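PDB 5A3D: DNA repair protein RAD14 from Saccharomyces cerevisiae, which takes part in nucleotide excision repair, binding specifically to damaged DNA through the domain described here and being required for the incision step. Local coordinates for residues 47-52 and 81-86; 53-58 and 91-96. One frame throughout, in Å; residues are numbered along the deposited sequence.

Interaction 1: 47-52 and 81-86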
loop_
_atom_site.group_PDB
_atom_site.type_symbol
_atom_site.label_atom_id
_atom_site.label_comp_id
_atom_site.label_asym_id
_atom_site.label_seq_id
_atom_site.Cartn_x
_atom_site.Cartn_y
_atom_site.Cartn_z
ATOM N N GLU B 47 4.641 13.062 11.653
ATOM C CA GLU B 47 5.508 14.250 11.729
ATOM C C GLU B 47 6.331 14.334 13.008
ATOM O O GLU B 47 7.497 14.661 12.943
ATOM C CB GLU B 47 4.654 15.516 11.602
ATOM C CG GLU B 47 4.188 15.853 10.202
ATOM C CD GLU B 47 3.239 17.070 10.215
ATOM O OE1 GLU B 47 2.889 17.495 11.332
ATOM O OE2 GLU B 47 2.789 17.547 9.141
ATOM N N ASP B 48 5.718 14.060 14.154
ATOM C CA ASP B 48 6.340 14.232 15.461
ATOM C C ASP B 48 7.173 13.033 15.918
ATOM O O ASP B 48 8.199 13.204 16.577
ATOM C CB ASP B 48 5.293 14.502 16.543
ATOM C CG ASP B 48 4.574 15.827 16.352
ATOM O OD1 ASP B 48 4.958 16.597 15.417
ATOM O OD2 ASP B 48 3.564 16.032 17.122
ATOM N N TYR B 49 6.742 11.826 15.585
ATOM C CA TYR B 49 7.367 10.636 16.132
ATOM C C TYR B 49 7.980 9.688 15.098
ATOM O O TYR B 49 8.437 8.581 15.442
ATOM C CB TYR B 49 6.360 9.886 17.019
ATOM C CG TYR B 49 6.020 10.666 18.263
ATOM C CD1 TYR B 49 6.901 10.745 19.325
ATOM C CD2 TYR B 49 4.813 11.317 18.376
ATOM C CE1 TYR B 49 6.571 11.452 20.476
ATOM C CE2 TYR B 49 4.510 12.078 19.508
ATOM C CZ TYR B 49 5.355 12.105 20.562
ATOM O OH TYR B 49 5.061 12.831 21.730
ATOM N N PHE B 50 7.886 10.094 13.847
ATOM C CA PHE B 50 8.361 9.332 12.707
ATOM C C PHE B 50 7.765 7.941 12.641
ATOM O O PHE B 50 8.446 6.976 12.304
ATOM C CB PHE B 50 9.874 9.364 12.687
ATOM C CG PHE B 50 10.428 10.760 12.815
ATOM C CD1 PHE B 50 10.145 11.732 11.876
ATOM C CD2 PHE B 50 11.214 11.101 13.901
ATOM C CE1 PHE B 50 10.638 13.019 11.997
ATOM C CE2 PHE B 50 11.719 12.388 14.042
ATOM C CZ PHE B 50 11.400 13.362 13.091
ATOM N N LEU B 51 6.468 7.824 12.954
ATOM C CA LEU B 51 5.819 6.503 12.913
ATOM C C LEU B 51 5.291 6.347 11.531
ATOM O O LEU B 51 4.926 7.337 10.911
ATOM C CB LEU B 51 4.688 6.321 13.990
ATOM C CG LEU B 51 5.243 6.530 15.425
ATOM C CD1 LEU B 51 4.141 6.201 16.437
ATOM C CD2 LEU B 51 6.520 5.778 15.766
ATOM N N THR B 52 5.203 5.107 11.063
ATOM C CA THR B 52 4.685 4.838 9.670
ATOM C C THR B 52 3.268 4.436 9.587
ATOM O O THR B 52 2.642 4.106 10.591
ATOM C CB THR B 52 5.467 3.681 9.045
ATOM O OG1 THR B 52 5.156 2.487 9.759
ATOM C CG2 THR B 52 6.895 3.946 9.157
ATOM N N PHE B 81 -4.845 9.677 18.255
ATOM C CA PHE B 81 -3.985 8.740 19.063
ATOM C C PHE B 81 -3.604 9.493 20.376
ATOM O O PHE B 81 -3.454 10.726 20.332
ATOM C CB PHE B 81 -2.741 8.351 18.317
ATOM C CG PHE B 81 -3.015 7.615 17.066
ATOM C CD1 PHE B 81 -3.349 8.321 15.919
ATOM C CD2 PHE B 81 -2.960 6.220 17.013
ATOM C CE1 PHE B 81 -3.542 7.646 14.710
ATOM C CE2 PHE B 81 -3.225 5.564 15.786
ATOM C CZ PHE B 81 -3.514 6.289 14.644
ATOM N N VAL B 82 -3.450 8.738 21.460
ATOM C CA VAL B 82 -3.098 9.374 22.780
ATOM C C VAL B 82 -1.568 9.456 22.858
ATOM O O VAL B 82 -0.818 8.470 22.592
ATOM C CB VAL B 82 -3.796 8.775 24.051
ATOM C CG1 VAL B 82 -3.338 7.387 24.430
ATOM C CG2 VAL B 82 -3.676 9.740 25.235
ATOM N N ARG B 83 -1.123 10.633 23.272
ATOM C CA ARG B 83 0.284 10.903 23.281
ATOM C C ARG B 83 1.048 9.822 24.034
ATOM O O ARG B 83 2.064 9.389 23.536
ATOM C CB ARG B 83 0.648 12.298 23.762
ATOM C CG ARG B 83 2.149 12.449 23.655
ATOM C CD ARG B 83 2.670 13.777 24.084
ATOM N NE ARG B 83 2.123 14.945 23.497
ATOM C CZ ARG B 83 2.530 15.433 22.341
ATOM N NH1 ARG B 83 3.457 14.765 21.642
ATOM N NH2 ARG B 83 2.013 16.577 21.883
ATOM N N CYS B 84 0.576 9.399 25.209
ATOM C CA CYS B 84 1.410 8.493 26.011
ATOM C C CYS B 84 1.689 7.149 25.250
ATOM O O CYS B 84 2.747 6.609 25.381
ATOM C CB CYS B 84 0.805 8.266 27.396
ATOM S SG CYS B 84 -0.872 7.612 27.438
ATOM N N GLU B 85 0.707 6.649 24.512
ATOM C CA GLU B 85 0.891 5.411 23.673
ATOM C C GLU B 85 1.877 5.590 22.531
ATOM O O GLU B 85 2.836 4.815 22.317
ATOM C CB GLU B 85 -0.451 4.994 23.106
ATOM C CG GLU B 85 -1.299 4.309 24.116
ATOM C CD GLU B 85 -2.589 3.728 23.544
ATOM O OE1 GLU B 85 -2.765 3.634 22.301
ATOM O OE2 GLU B 85 -3.435 3.294 24.415
ATOM N N VAL B 86 1.623 6.659 21.773
ATOM C CA VAL B 86 2.457 7.098 20.649
ATOM C C VAL B 86 3.942 7.249 21.076
ATOM O O VAL B 86 4.842 6.747 20.410
ATOM C CB VAL B 86 1.902 8.429 20.049
ATOM C CG1 VAL B 86 2.771 8.848 18.882
ATOM C CG2 VAL B 86 0.534 8.140 19.464
#
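Y49, V86 and R83 carry most of this contact, with the phenol ring reaching from the last turn of helix 42-49 to the first turn of helix 83-94. At the phenol end, NH1 of R83 donates to OH of Y49 over a short 2.5 Å, with a bent N-H...O angle of 141°. The oxygen lies in the guanidinium plane and NH1 lies near the plane of the ring, so each group meets the other at its edge, their planes turned 58° apart. R83 arrives there because CG is anti to its backbone N (chi1 -177°) and the chain, straight through CG and CD, bends at its third torsion. CD of R83 passes 3.5 Å from OH of Y49, so the arm runs alongside the hydroxyl as well as bonding to it. The junction belongs to the XPA-family C-terminal DNA-binding region, in which strand 78-82 runs straight into helix 83-94 at the N-cap residue V82, while helix 42-49 breaks at F50 with positive phi. Farther down the ring, CG1 of V86 presses obliquely on CD2 of Y49 at 3.2 Å, a tight approach. The same methyl is shared with L51, whose CD1 stands 3.9 Å away. Replacing Y49 with an alanine would probably leave NH1 of R83 without its acceptor and open a gap beside CG1 of V86. Two weak hydrogen bonds extend this polar end: OH of Y49 with OE1 of E87, and NE of R83 with the carbonyl of P34.

Interaction 2: 53-58 and 91-96. With nucleotides of chain C.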
loop_
_atom_site.group_PDB
_atom_site.type_symbol
_atom_site.label_atom_id
_atom_site.label_comp_id
_atom_site.label_asym_id
_atom_site.label_seq_id
_atom_site.Cartn_x
_atom_site.Cartn_y
_atom_site.Cartn_z
ATOM N N ASP B 53 2.736 4.420 8.372
ATOM C CA ASP B 53 1.390 3.900 8.192
ATOM C C ASP B 53 1.189 2.512 8.713
ATOM O O ASP B 53 0.191 2.326 9.403
ATOM C CB ASP B 53 0.830 4.014 6.746
ATOM C CG ASP B 53 0.399 5.369 6.408
ATOM O OD1 ASP B 53 -0.170 6.063 7.252
ATOM O OD2 ASP B 53 0.641 5.771 5.239
ATOM N N PRO B 54 2.102 1.545 8.433
ATOM C CA PRO B 54 1.877 0.196 8.967
ATOM C C PRO B 54 1.795 0.120 10.489
ATOM O O PRO B 54 0.962 -0.585 11.026
ATOM C CB PRO B 54 3.033 -0.609 8.406
ATOM C CG PRO B 54 3.337 0.101 7.134
ATOM C CD PRO B 54 3.165 1.544 7.415
ATOM N N GLU B 55 2.578 0.927 11.186
ATOM C CA GLU B 55 2.483 1.003 12.641
ATOM C C GLU B 55 1.165 1.602 13.137
ATOM O O GLU B 55 0.428 1.035 13.984
ATOM C CB GLU B 55 3.696 1.770 13.191
ATOM C CG GLU B 55 5.021 1.034 12.943
ATOM C CD GLU B 55 6.262 1.934 12.900
ATOM O OE1 GLU B 55 6.150 3.158 12.967
ATOM O OE2 GLU B 55 7.397 1.424 12.728
ATOM N N LEU B 56 0.843 2.745 12.586
ATOM C CA LEU B 56 -0.328 3.494 13.098
ATOM C C LEU B 56 -1.589 2.806 12.677
ATOM O O LEU B 56 -2.605 3.010 13.311
ATOM C CB LEU B 56 -0.321 4.897 12.541
ATOM C CG LEU B 56 0.423 6.058 13.117
ATOM C CD1 LEU B 56 0.756 6.019 14.592
ATOM C CD2 LEU B 56 1.269 6.953 12.247
ATOM N N ASN B 57 -1.526 1.991 11.610
ATOM C CA ASN B 57 -2.696 1.311 11.097
ATOM C C ASN B 57 -2.916 0.001 11.882
ATOM O O ASN B 57 -3.940 -0.644 11.690
ATOM C CB ASN B 57 -2.593 0.968 9.621
ATOM C CG ASN B 57 -2.789 2.208 8.693
ATOM O OD1 ASN B 57 -3.420 3.170 9.100
ATOM N ND2 ASN B 57 -2.274 2.153 7.441
ATOM N N ASP B 58 -1.958 -0.394 12.706
ATOM C CA ASP B 58 -2.030 -1.674 13.407
ATOM C C ASP B 58 -2.964 -1.468 14.625
ATOM O O ASP B 58 -2.630 -0.862 15.589
ATOM C CB ASP B 58 -0.648 -2.105 13.820
ATOM C CG ASP B 58 -0.594 -3.503 14.440
ATOM O OD1 ASP B 58 -1.621 -4.083 14.876
ATOM O OD2 ASP B 58 0.533 -4.017 14.459
ATOM N N PHE B 91 9.641 5.852 21.402
ATOM C CA PHE B 91 10.859 5.729 22.254
ATOM C C PHE B 91 11.464 4.328 22.144
ATOM O O PHE B 91 12.691 4.143 22.238
ATOM C CB PHE B 91 10.536 6.039 23.754
ATOM C CG PHE B 91 10.373 7.514 24.079
ATOM C CD1 PHE B 91 10.425 8.485 23.111
ATOM C CD2 PHE B 91 10.117 7.920 25.383
ATOM C CE1 PHE B 91 10.226 9.835 23.417
ATOM C CE2 PHE B 91 9.967 9.263 25.719
ATOM C CZ PHE B 91 10.035 10.229 24.724
ATOM N N LYS B 92 10.604 3.322 22.004
ATOM C CA LYS B 92 11.084 1.953 21.768
ATOM C C LYS B 92 11.711 1.826 20.353
ATOM O O LYS B 92 12.761 1.188 20.165
ATOM C CB LYS B 92 9.949 0.954 22.002
ATOM C CG LYS B 92 10.077 -0.412 21.342
ATOM C CD LYS B 92 8.774 -0.859 20.657
ATOM C CE LYS B 92 8.686 -0.520 19.142
ATOM N NZ LYS B 92 9.404 -1.464 18.188
ATOM N N LYS B 93 11.074 2.424 19.366
ATOM C CA LYS B 93 11.559 2.374 18.005
ATOM C C LYS B 93 12.871 3.102 17.768
ATOM O O LYS B 93 13.660 2.701 16.900
ATOM C CB LYS B 93 10.491 2.917 17.036
ATOM C CG LYS B 93 10.927 3.241 15.619
ATOM C CD LYS B 93 9.738 3.608 14.743
ATOM C CE LYS B 93 10.034 3.454 13.266
ATOM N NZ LYS B 93 9.057 4.038 12.329
ATOM N N TRP B 94 13.081 4.189 18.484
ATOM C CA TRP B 94 14.115 5.095 18.125
ATOM C C TRP B 94 15.219 5.097 19.143
ATOM O O TRP B 94 16.291 5.542 18.813
ATOM C CB TRP B 94 13.588 6.524 17.946
ATOM C CG TRP B 94 12.698 6.686 16.749
ATOM C CD1 TRP B 94 11.414 7.096 16.755
ATOM C CD2 TRP B 94 13.032 6.418 15.383
ATOM N NE1 TRP B 94 10.920 7.144 15.474
ATOM C CE2 TRP B 94 11.887 6.701 14.614
ATOM C CE3 TRP B 94 14.175 5.960 14.745
ATOM C CZ2 TRP B 94 11.855 6.546 13.241
ATOM C CZ3 TRP B 94 14.154 5.793 13.388
ATOM C CH2 TRP B 94 12.997 6.087 12.643
ATOM N N GLY B 95 14.962 4.601 20.356
ATOM C CA GLY B 95 15.961 4.606 21.412
ATOM C C GLY B 95 15.773 5.804 22.304
ATOM O O GLY B 95 16.651 6.662 22.382
ATOM N N GLY B 96 14.575 5.895 22.904
ATOM C CA GLY B 96 14.273 6.942 23.862
ATOM C C GLY B 96 14.140 8.297 23.209
ATOM O O GLY B 96 14.236 8.424 21.993
ATOM P P DA C 6 4.169 -2.412 4.469
ATOM O OP1 DA C 6 3.131 -2.665 5.485
ATOM O OP2 DA C 6 3.876 -1.396 3.406
ATOM O "O5'" DA C 6 5.560 -2.008 5.125
ATOM C "C5'" DA C 6 6.234 -2.970 5.963
ATOM C "C4'" DA C 6 7.744 -2.854 5.897
ATOM O "O4'" DA C 6 8.227 -3.164 4.565
ATOM C "C3'" DA C 6 8.343 -1.488 6.262
ATOM O "O3'" DA C 6 9.544 -1.655 7.060
ATOM C "C2'" DA C 6 8.621 -0.866 4.905
ATOM C "C1'" DA C 6 8.964 -2.069 4.035
ATOM N N9 DA C 6 8.593 -1.932 2.628
ATOM C C8 DA C 6 7.326 -1.739 2.136
ATOM N N7 DA C 6 7.266 -1.700 0.827
ATOM C C5 DA C 6 8.582 -1.879 0.427
ATOM C C6 DA C 6 9.185 -1.931 -0.844
ATOM N N6 DA C 6 8.514 -1.782 -1.989
ATOM N N1 DA C 6 10.523 -2.109 -0.896
ATOM C C2 DA C 6 11.194 -2.270 0.252
ATOM N N3 DA C 6 10.740 -2.240 1.506
ATOM C C4 DA C 6 9.411 -2.036 1.525
#
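The ammonium of K93 faces the carboxylate of E55 head-on, with NZ of K93 3.1 Å from OE1 of E55 and equally 3.1 Å from OE2. Both oxygens use their syn lone pairs, which places the nitrogen in the mouth of the carboxylate and makes a two-pronged salt bridge. CE of K93 follows at 3.4 Å from OE2 of E55, so the last methylene also sits against that oxygen. Two long arms are needed, since the CA atoms of E55 and K93 are 10.6 Å apart. The lysine is stretched from end to end, CG anti to its backbone N (chi1 166°), and the glutamate is extended beyond CG. A second shell fixes both charged ends: NZ of K93 also donates to the carbonyl of F50, and OE1 of E55 also accepts from the backbone N of T52. At the root of the lysine, CG of K93 lies 3.7 Å above the centre of the W94 ring, one face of which it covers. Helix 83-94 ends just beyond, where O of F91 accepts from N of G95 at 3.0 Å and from N of G96 at 2.7 Å; the positive phi of G95, 96°, suits glycine. On the DNA side, CG of P54 packs 3.2 Å from OP1 of DA6 of chain C, which brings the first turn of helix 53-56 against the phosphate backbone. That turn opens in a capping box: T52, the N-cap, caps a backbone N with its side chain, and E55, three residues on, returns the bond to the N of T52.

How the interactions relate
The two interactions have centres 7 Å apart and interleave along the chain: both bring the region 47-58 onto helix 83-94, interaction 1 at its start and interaction 2 at its end. The turn between helices 42-49 and 53-56 ties them directly. NE1 of W94 probably donates to O of Y49 at 2.9 Å. Next to it, CB of F50 packs at 3.5 Å on CZ2 of W94, and the bond from K93 to F50 is a further tie. Interaction 1 is buried and interaction 2 lies at the surface, yet both border the DNA: interaction 1 comes within about 4 Å of it, nearest atom to nearest atom, where T52 packs on a phosphate, and interaction 2 meets it through P54 at DA6 of chain C.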